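Local coordinates for DUF211 domain-containing protein (Archaeoglobus fulgidus DSM 4304, PDB 3BPD) that is of unknown function but binds magnesium ions and assembles into a heptamer, at residues Thr48-Ile53 / Val75-Asp80; Arg7-Asp12 / Glu63-Val68; Pro19-Phe24 / Val37-Ser42. The protein carries 1 engineered substitution. All coordinates share one frame; numbering follows the deposited sequence.

Interaction 1: Thr48-Ile53 / Val75-Asp80. With MG (magnesium ion), chain Y.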
loop_
_atom_site.group_PDB
_atom_site.type_symbol
_atom_site.label_atom_id
_atom_site.label_comp_id
_atom_site.label_asym_id
_atom_site.label_seq_id
_atom_site.Cartn_x
_atom_site.Cartn_y
_atom_site.Cartn_z
ATOM N N THR F 48 -16.754 9.800 -29.466
ATOM C CA THR F 48 -15.825 10.549 -28.645
ATOM C C THR F 48 -15.243 9.698 -27.521
ATOM O O THR F 48 -15.778 8.640 -27.188
ATOM C CB THR F 48 -16.562 11.765 -28.034
ATOM O OG1 THR F 48 -15.719 12.912 -28.099
ATOM C CG2 THR F 48 -16.938 11.506 -26.579
ATOM N N GLU F 49 -14.143 10.160 -26.939
ATOM C CA GLU F 49 -13.522 9.446 -25.833
ATOM C C GLU F 49 -13.051 10.438 -24.793
ATOM O O GLU F 49 -12.643 11.552 -25.124
ATOM C CB GLU F 49 -12.296 8.647 -26.283
ATOM C CG GLU F 49 -12.503 7.714 -27.441
ATOM C CD GLU F 49 -11.312 6.806 -27.655
ATOM O OE1 GLU F 49 -10.173 7.325 -27.743
ATOM O OE2 GLU F 49 -11.516 5.573 -27.739
ATOM N N ASN F 50 -13.132 10.036 -23.533
ATOM C CA ASN F 50 -12.640 10.859 -22.447
ATOM C C ASN F 50 -11.407 10.093 -21.981
ATOM O O ASN F 50 -11.475 8.890 -21.702
ATOM C CB ASN F 50 -13.680 10.980 -21.331
ATOM C CG ASN F 50 -14.772 12.003 -21.654
ATOM O OD1 ASN F 50 -14.475 13.165 -21.917
ATOM N ND2 ASN F 50 -16.039 11.571 -21.629
ATOM N N ILE F 51 -10.276 10.785 -21.931
ATOM C CA ILE F 51 -9.024 10.164 -21.530
ATOM C C ILE F 51 -8.252 11.019 -20.523
ATOM O O ILE F 51 -8.353 12.248 -20.537
ATOM C CB ILE F 51 -8.127 9.910 -22.779
ATOM C CG1 ILE F 51 -7.770 11.242 -23.454
ATOM C CG2 ILE F 51 -8.857 9.022 -23.778
ATOM C CD1 ILE F 51 -6.888 11.097 -24.699
ATOM N N LYS F 52 -7.493 10.361 -19.644
ATOM C CA LYS F 52 -6.660 11.050 -18.652
ATOM C C LYS F 52 -5.196 10.965 -19.121
ATOM O O LYS F 52 -4.668 9.868 -19.312
ATOM C CB LYS F 52 -6.797 10.385 -17.274
ATOM C CG LYS F 52 -7.319 11.307 -16.191
ATOM C CD LYS F 52 -8.806 11.591 -16.378
ATOM C CE LYS F 52 -9.350 12.537 -15.322
ATOM N NZ LYS F 52 -10.834 12.430 -15.250
ATOM N N ILE F 53 -4.550 12.114 -19.313
ATOM C CA ILE F 53 -3.155 12.145 -19.763
ATOM C C ILE F 53 -2.202 12.584 -18.652
ATOM O O ILE F 53 -2.376 13.642 -18.053
ATOM C CB ILE F 53 -2.953 13.109 -20.956
ATOM C CG1 ILE F 53 -3.769 12.645 -22.173
ATOM C CG2 ILE F 53 -1.477 13.173 -21.319
ATOM C CD1 ILE F 53 -3.736 13.615 -23.377
ATOM N N VAL F 75 -9.212 18.127 -26.961
ATOM C CA VAL F 75 -9.468 19.350 -26.229
ATOM C C VAL F 75 -9.238 19.066 -24.744
ATOM O O VAL F 75 -9.617 18.015 -24.242
ATOM C CB VAL F 75 -10.919 19.856 -26.465
ATOM C CG1 VAL F 75 -11.925 18.826 -25.986
ATOM C CG2 VAL F 75 -11.130 21.180 -25.747
ATOM N N ILE F 76 -8.588 20.004 -24.064
ATOM C CA ILE F 76 -8.293 19.903 -22.639
ATOM C C ILE F 76 -9.465 20.475 -21.843
ATOM O O ILE F 76 -9.662 21.685 -21.808
ATOM C CB ILE F 76 -7.029 20.715 -22.270
ATOM C CG1 ILE F 76 -5.815 20.173 -23.028
ATOM C CG2 ILE F 76 -6.798 20.667 -20.778
ATOM C CD1 ILE F 76 -4.557 20.966 -22.803
ATOM N N HIS F 77 -10.245 19.609 -21.209
ATOM C CA HIS F 77 -11.376 20.060 -20.424
ATOM C C HIS F 77 -10.934 20.614 -19.096
ATOM O O HIS F 77 -11.551 21.522 -18.557
ATOM C CB HIS F 77 -12.342 18.912 -20.204
ATOM C CG HIS F 77 -13.258 18.684 -21.357
ATOM N ND1 HIS F 77 -14.125 17.615 -21.422
ATOM C CD2 HIS F 77 -13.449 19.395 -22.494
ATOM C CE1 HIS F 77 -14.809 17.678 -22.549
ATOM N NE2 HIS F 77 -14.417 18.749 -23.218
ATOM N N SER F 78 -9.859 20.062 -18.562
ATOM C CA SER F 78 -9.361 20.532 -17.285
ATOM C C SER F 78 -7.991 19.957 -16.925
ATOM O O SER F 78 -7.638 18.848 -17.332
ATOM C CB SER F 78 -10.358 20.179 -16.189
ATOM O OG SER F 78 -10.381 18.784 -16.003
ATOM N N VAL F 79 -7.231 20.733 -16.162
ATOM C CA VAL F 79 -5.910 20.343 -15.693
ATOM C C VAL F 79 -6.182 19.791 -14.300
ATOM O O VAL F 79 -6.451 20.548 -13.385
ATOM C CB VAL F 79 -4.990 21.588 -15.611
ATOM C CG1 VAL F 79 -3.614 21.199 -15.106
ATOM C CG2 VAL F 79 -4.901 22.253 -16.981
ATOM N N ASP F 80 -6.118 18.482 -14.123
ATOM C CA ASP F 80 -6.436 17.921 -12.813
ATOM C C ASP F 80 -5.300 17.892 -11.802
ATOM O O ASP F 80 -5.540 17.807 -10.599
ATOM C CB ASP F 80 -7.056 16.527 -12.966
ATOM C CG ASP F 80 -8.296 16.536 -13.851
ATOM O OD1 ASP F 80 -8.983 17.571 -13.933
ATOM O OD2 ASP F 80 -8.593 15.497 -14.463
HETATM MG MG MG Y . -12.229 17.393 -15.879
#
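The strands carrying N50 and K52 and H77 and D80 run the same way, 29° apart, their nearest CA atoms still 9.0 Å from each other at K52 and D80. Strand 6-16 lies between them, antiparallel to both, in the sheet of a ferredoxin-like βαββαβ fold, so they meet only lightly, through side chains reaching over it. On the far strand a classic beta bulge sets H77 and S78 both opposite D12, close to a magnesium ion. K52, bent at chi2, reaches across to D80, the two side chains crossing at about a right angle. Its NZ makes a long salt bridge of 3.9 Å to D80 OD2. The other oxygen, D80 OD1, accepts the S78 hydroxyl at 2.8 Å from OG, on the syn side and 26° out of the carboxylate plane. D80 therefore probably acts from the second shell, helping to orient a metal ligand. Were D80 an alanine, the S78 hydroxyl would probably lose an acceptor that, with the metal, holds its rotation, and K52 its distant partner charge. Farther along, N50 OD1 only grazes H77. S78 OG, turned between its backbone N and carbonyl carbon (chi1 69°), binds the magnesium at 2.3 Å.

Interaction 2: Arg7-Asp12 / Glu63-Val68. With MG (magnesium ion), chain Y.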
loop_
_atom_site.group_PDB
_atom_site.type_symbol
_atom_site.label_atom_id
_atom_site.label_comp_id
_atom_site.label_asym_id
_atom_site.label_seq_id
_atom_site.Cartn_x
_atom_site.Cartn_y
_atom_site.Cartn_z
ATOM N N ARG F 7 6.694 19.902 -13.885
ATOM C CA ARG F 7 7.286 18.584 -13.855
ATOM C C ARG F 7 6.300 17.480 -14.194
ATOM O O ARG F 7 6.681 16.448 -14.758
ATOM C CB ARG F 7 7.930 18.374 -12.485
ATOM C CG ARG F 7 9.148 19.295 -12.274
ATOM C CD ARG F 7 10.441 18.654 -12.775
ATOM N NE ARG F 7 11.104 17.934 -11.689
ATOM C CZ ARG F 7 11.707 16.755 -11.821
ATOM N NH1 ARG F 7 11.732 16.151 -13.000
ATOM N NH2 ARG F 7 12.276 16.175 -10.767
ATOM N N ARG F 8 5.030 17.702 -13.875
ATOM C CA ARG F 8 4.001 16.711 -14.162
ATOM C C ARG F 8 2.605 17.333 -14.324
ATOM O O ARG F 8 2.214 18.249 -13.594
ATOM C CB ARG F 8 3.984 15.645 -13.057
ATOM C CG ARG F 8 3.273 14.355 -13.450
ATOM C CD ARG F 8 3.308 13.341 -12.321
ATOM N NE ARG F 8 2.478 13.765 -11.201
ATOM C CZ ARG F 8 2.512 13.216 -9.991
ATOM N NH1 ARG F 8 3.339 12.213 -9.740
ATOM N NH2 ARG F 8 1.733 13.686 -9.029
ATOM N N LEU F 9 1.858 16.828 -15.296
ATOM C CA LEU F 9 0.513 17.317 -15.562
ATOM C C LEU F 9 -0.460 16.149 -15.742
ATOM O O LEU F 9 -0.124 15.119 -16.333
ATOM C CB LEU F 9 0.498 18.173 -16.842
ATOM C CG LEU F 9 1.315 19.462 -16.857
ATOM C CD1 LEU F 9 1.497 19.986 -18.276
ATOM C CD2 LEU F 9 0.610 20.481 -15.991
ATOM N N VAL F 10 -1.662 16.287 -15.205
ATOM C CA VAL F 10 -2.666 15.260 -15.411
ATOM C C VAL F 10 -3.760 16.037 -16.119
ATOM O O VAL F 10 -4.417 16.887 -15.534
ATOM C CB VAL F 10 -3.183 14.640 -14.087
ATOM C CG1 VAL F 10 -4.378 13.732 -14.383
ATOM C CG2 VAL F 10 -2.063 13.838 -13.409
ATOM N N LEU F 11 -3.916 15.768 -17.401
ATOM C CA LEU F 11 -4.903 16.469 -18.188
ATOM C C LEU F 11 -6.149 15.659 -18.510
ATOM O O LEU F 11 -6.068 14.513 -18.933
ATOM C CB LEU F 11 -4.256 16.948 -19.485
ATOM C CG LEU F 11 -2.986 17.771 -19.270
ATOM C CD1 LEU F 11 -2.525 18.353 -20.585
ATOM C CD2 LEU F 11 -3.257 18.882 -18.266
ATOM N N ASP F 12 -7.310 16.254 -18.278
ATOM C CA ASP F 12 -8.561 15.597 -18.609
ATOM C C ASP F 12 -8.845 16.033 -20.038
ATOM O O ASP F 12 -9.091 17.215 -20.293
ATOM C CB ASP F 12 -9.693 16.080 -17.714
ATOM C CG ASP F 12 -11.042 15.623 -18.209
ATOM O OD1 ASP F 12 -12.060 16.153 -17.721
ATOM O OD2 ASP F 12 -11.085 14.728 -19.090
ATOM N N GLU F 63 2.058 25.254 -23.151
ATOM C CA GLU F 63 1.519 25.623 -24.456
ATOM C C GLU F 63 1.896 24.573 -25.506
ATOM O O GLU F 63 1.045 24.088 -26.251
ATOM C CB GLU F 63 2.039 27.006 -24.881
ATOM C CG GLU F 63 1.592 28.182 -23.982
ATOM C CD GLU F 63 0.067 28.397 -23.923
ATOM O OE1 GLU F 63 -0.579 28.494 -24.995
ATOM O OE2 GLU F 63 -0.474 28.484 -22.794
ATOM N N GLN F 64 3.173 24.220 -25.557
ATOM C CA GLN F 64 3.631 23.226 -26.509
ATOM C C GLN F 64 2.852 21.918 -26.348
ATOM O O GLN F 64 2.425 21.323 -27.335
ATOM C CB GLN F 64 5.128 22.967 -26.330
ATOM C CG GLN F 64 5.698 21.990 -27.345
ATOM C CD GLN F 64 7.147 21.646 -27.069
ATOM O OE1 GLN F 64 7.511 21.337 -25.934
ATOM N NE2 GLN F 64 7.981 21.683 -28.108
ATOM N N ILE F 65 2.669 21.467 -25.110
ATOM C CA ILE F 65 1.932 20.234 -24.861
ATOM C C ILE F 65 0.482 20.394 -25.305
ATOM O O ILE F 65 -0.099 19.484 -25.906
ATOM C CB ILE F 65 1.977 19.844 -23.369
ATOM C CG1 ILE F 65 3.390 19.377 -23.007
ATOM C CG2 ILE F 65 0.968 18.744 -23.085
ATOM C CD1 ILE F 65 3.613 19.108 -21.539
ATOM N N LYS F 66 -0.094 21.557 -25.017
ATOM C CA LYS F 66 -1.470 21.843 -25.402
ATOM C C LYS F 66 -1.537 21.863 -26.933
ATOM O O LYS F 66 -2.508 21.410 -27.547
ATOM C CB LYS F 66 -1.906 23.200 -24.832
ATOM C CG LYS F 66 -3.326 23.598 -25.206
ATOM C CD LYS F 66 -3.685 24.992 -24.717
ATOM C CE LYS F 66 -5.026 25.427 -25.315
ATOM N NZ LYS F 66 -5.530 26.763 -24.865
ATOM N N GLY F 67 -0.480 22.389 -27.537
ATOM C CA GLY F 67 -0.424 22.460 -28.976
ATOM C C GLY F 67 -0.586 21.086 -29.576
ATOM O O GLY F 67 -1.458 20.885 -30.417
ATOM N N VAL F 68 0.236 20.137 -29.127
ATOM C CA VAL F 68 0.195 18.778 -29.645
ATOM C C VAL F 68 -1.184 18.179 -29.497
ATOM O O VAL F 68 -1.753 17.693 -30.472
ATOM C CB VAL F 68 1.209 17.863 -28.934
ATOM C CG1 VAL F 68 1.209 16.492 -29.581
ATOM C CG2 VAL F 68 2.591 18.471 -28.999
HETATM MG MG MG Y . -12.229 17.393 -15.879
#
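I65, on helix 62-71, faces L9 and L11 of strand 6-16, where a helix packs on the sheet of the ferredoxin-like fold. The closer part of this small, buried contact is L9, whose CD1 lies 4.0 Å from CD1 of I65. The looser part is L11, whose CD1 stands 4.3 Å from I65 CG2. A beta-branched isoleucine suits this place because its two arms part at CB: CG1 sits beside the backbone N (chi1 -71°) and sends CD1 to one leucine, while CG2, anti to that N, serves the other. The two leucines, two residues apart on the strand, offer methyls from the same face. Neighbouring apolar groups complete the core, with I65 also on I55 and L28, and L9 on V82. Toward solvent the contact fades: although K66 has its CA 9.6 Å from that of L11, its extended chain leads away from the strand, to a weak, long ion pair with E70. The strand's other face has a different character. There R8 makes salt bridges to E81 and E90, and R8 and V10 pack on V92 of a neighbouring subunit. At the end of that face D12 holds its CG anti to the backbone N (chi1 169°), and its OD1 binds magnesium at 2.2 Å.

Interaction 3: Pro19-Phe24 / Val37-Ser42; sequences PKTIVF and VNIHLS
I39 fills the angle between T21 and F24, and everything that crosses this buried contact is van der Waals packing. T21, F24 and I39 all start out toward the opposing segment, though the F24 ring then turns off. The two branches of I39 do separate work, because CG2 lies anti to the backbone N while CG1 sits beside it (chi1 -64°). CG2 comes alongside the threonine, 3.9 Å from T21 CB and nearly as close to T21 CG2, so the aliphatic side of T21 meets it. CD1, at the end of the other branch, comes up against the first helical turn, 3.5 Å from F24 CB, with the carbonyl T21 O also beside it. F24 therefore lends its CB to the isoleucine, while its ring lies on M72 and K15, and A25 and I53 add to the packing on I39.

These two segments belong to the first half of the ferredoxin-like fold, a split beta-alpha-beta unit in which helix 21-29 links strand 6-16 to the parallel strand 34-44, with strand 48-57 running between them.

No hydrogen bond crosses between the segments; those within 19-24 belong to the start of the helix. K20 stands at the N-cap; its O receives V23 N at 3.0 Å and F24 N in a weak bond of 3.5 Å, consistent with a helical turn that places T21 and F24 on the same side.

Between subunits, V37 to H40 pair antiparallel with a strand of a neighbouring subunit, continuing the sheet, while T21, on the helix, and L41 pack on V82 and V79 of that neighbour, and N38 ND2 is hydrogen-bonded to its E81 OE1 and V89 O.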
loop_
_atom_site.group_PDB
_atom_site.type_symbol
_atom_site.label_atom_id
_atom_site.label_comp_id
_atom_site.label_asym_id
_atom_site.label_seq_id
_atom_site.Cartn_x
_atom_site.Cartn_y
_atom_site.Cartn_z
ATOM N N PRO F 19 -7.268 10.677 -33.954
ATOM C CA PRO F 19 -6.385 9.503 -33.978
ATOM C C PRO F 19 -6.537 8.664 -32.723
ATOM O O PRO F 19 -7.118 9.108 -31.739
ATOM C CB PRO F 19 -4.986 10.119 -34.054
ATOM C CG PRO F 19 -5.219 11.449 -34.712
ATOM C CD PRO F 19 -6.480 11.920 -34.036
ATOM N N LYS F 20 -5.999 7.454 -32.752
ATOM C CA LYS F 20 -6.058 6.573 -31.587
ATOM C C LYS F 20 -5.196 7.145 -30.455
ATOM O O LYS F 20 -4.280 7.939 -30.703
ATOM C CB LYS F 20 -5.556 5.179 -31.959
ATOM C CG LYS F 20 -6.445 4.483 -32.946
ATOM C CD LYS F 20 -5.844 3.182 -33.468
ATOM C CE LYS F 20 -6.980 2.263 -33.970
ATOM N NZ LYS F 20 -8.102 3.014 -34.665
ATOM N N THR F 21 -5.471 6.741 -29.214
ATOM C CA THR F 21 -4.683 7.254 -28.098
ATOM C C THR F 21 -3.190 6.911 -28.192
ATOM O O THR F 21 -2.344 7.699 -27.759
ATOM C CB THR F 21 -5.206 6.752 -26.741
ATOM O OG1 THR F 21 -5.300 5.329 -26.771
ATOM C CG2 THR F 21 -6.566 7.339 -26.439
ATOM N N ILE F 22 -2.854 5.754 -28.754
ATOM C CA ILE F 22 -1.443 5.391 -28.859
ATOM C C ILE F 22 -0.667 6.380 -29.726
ATOM O O ILE F 22 0.556 6.436 -29.666
ATOM C CB ILE F 22 -1.240 3.966 -29.426
ATOM C CG1 ILE F 22 -1.717 3.896 -30.864
ATOM C CG2 ILE F 22 -1.994 2.958 -28.594
ATOM C CD1 ILE F 22 -1.533 2.521 -31.451
ATOM N N VAL F 23 -1.381 7.164 -30.524
ATOM C CA VAL F 23 -0.742 8.150 -31.379
ATOM C C VAL F 23 -0.532 9.419 -30.546
ATOM O O VAL F 23 0.504 10.079 -30.648
ATOM C CB VAL F 23 -1.609 8.421 -32.617
ATOM C CG1 VAL F 23 -0.877 9.314 -33.601
ATOM C CG2 VAL F 23 -1.964 7.087 -33.280
ATOM N N PHE F 24 -1.507 9.759 -29.709
ATOM C CA PHE F 24 -1.347 10.915 -28.837
ATOM C C PHE F 24 -0.124 10.659 -27.966
ATOM O O PHE F 24 0.739 11.523 -27.806
ATOM C CB PHE F 24 -2.562 11.090 -27.933
ATOM C CG PHE F 24 -3.689 11.801 -28.587
ATOM C CD1 PHE F 24 -4.287 11.267 -29.727
ATOM C CD2 PHE F 24 -4.114 13.039 -28.113
ATOM C CE1 PHE F 24 -5.283 11.948 -30.391
ATOM C CE2 PHE F 24 -5.117 13.739 -28.776
ATOM C CZ PHE F 24 -5.701 13.191 -29.921
ATOM N N VAL F 37 4.932 9.405 -20.957
ATOM C CA VAL F 37 3.526 9.756 -21.073
ATOM C C VAL F 37 2.610 8.578 -20.797
ATOM O O VAL F 37 2.852 7.462 -21.245
ATOM C CB VAL F 37 3.197 10.277 -22.481
ATOM C CG1 VAL F 37 1.722 10.624 -22.576
ATOM C CG2 VAL F 37 4.039 11.490 -22.794
ATOM N N ASN F 38 1.556 8.834 -20.042
ATOM C CA ASN F 38 0.587 7.800 -19.753
ATOM C C ASN F 38 -0.791 8.292 -20.145
ATOM O O ASN F 38 -1.253 9.350 -19.706
ATOM C CB ASN F 38 0.578 7.433 -18.275
ATOM C CG ASN F 38 -0.519 6.434 -17.939
ATOM O OD1 ASN F 38 -1.704 6.711 -18.129
ATOM N ND2 ASN F 38 -0.128 5.267 -17.444
ATOM N N ILE F 39 -1.445 7.533 -21.001
ATOM C CA ILE F 39 -2.777 7.910 -21.403
ATOM C C ILE F 39 -3.757 6.847 -20.934
ATOM O O ILE F 39 -3.689 5.682 -21.328
ATOM C CB ILE F 39 -2.866 8.126 -22.918
ATOM C CG1 ILE F 39 -1.977 9.305 -23.308
ATOM C CG2 ILE F 39 -4.289 8.448 -23.303
ATOM C CD1 ILE F 39 -2.106 9.725 -24.736
ATOM N N HIS F 40 -4.647 7.260 -20.044
ATOM C CA HIS F 40 -5.648 6.363 -19.507
ATOM C C HIS F 40 -7.012 6.632 -20.138
ATOM O O HIS F 40 -7.450 7.785 -20.227
ATOM C CB HIS F 40 -5.746 6.542 -18.003
ATOM C CG HIS F 40 -6.837 5.735 -17.380
ATOM N ND1 HIS F 40 -6.744 4.372 -17.203
ATOM C CD2 HIS F 40 -8.067 6.092 -16.939
ATOM C CE1 HIS F 40 -7.870 3.922 -16.678
ATOM N NE2 HIS F 40 -8.688 4.946 -16.510
ATOM N N LEU F 41 -7.670 5.568 -20.584
ATOM C CA LEU F 41 -8.987 5.681 -21.199
ATOM C C LEU F 41 -10.063 5.689 -20.112
ATOM O O LEU F 41 -10.241 4.713 -19.378
ATOM C CB LEU F 41 -9.225 4.515 -22.158
ATOM C CG LEU F 41 -10.631 4.409 -22.755
ATOM C CD1 LEU F 41 -10.957 5.664 -23.534
ATOM C CD2 LEU F 41 -10.716 3.188 -23.652
ATOM N N SER F 42 -10.782 6.801 -20.018
ATOM C CA SER F 42 -11.829 6.952 -19.013
ATOM C C SER F 42 -13.166 6.430 -19.497
ATOM O O SER F 42 -13.888 5.792 -18.748
ATOM C CB SER F 42 -11.970 8.420 -18.623
ATOM O OG SER F 42 -10.745 8.933 -18.120
#

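All three contacts meet on one sheet. Interactions 1 and 2 are joined by probable backbone hydrogen bonds, I53 O to L11 N and D80 N to V10 O, each 2.7 Å, and they share a magnesium ion: 75-80 gives S78 and 7-12 gives D12. Interaction 3 is tied to interaction 1 by a probable bond between K52 N and H40 O of 2.6 Å, but does not touch interaction 2, whose centre is 13 Å from its own. The helices of interactions 2 and 3 pack on the sheet face away from the metal, the side chain of I39 lying about 14 Å from a magnesium ion. E43 and D45, which bind further magnesium ions, lie between 37-42 and 48-53 in the chain.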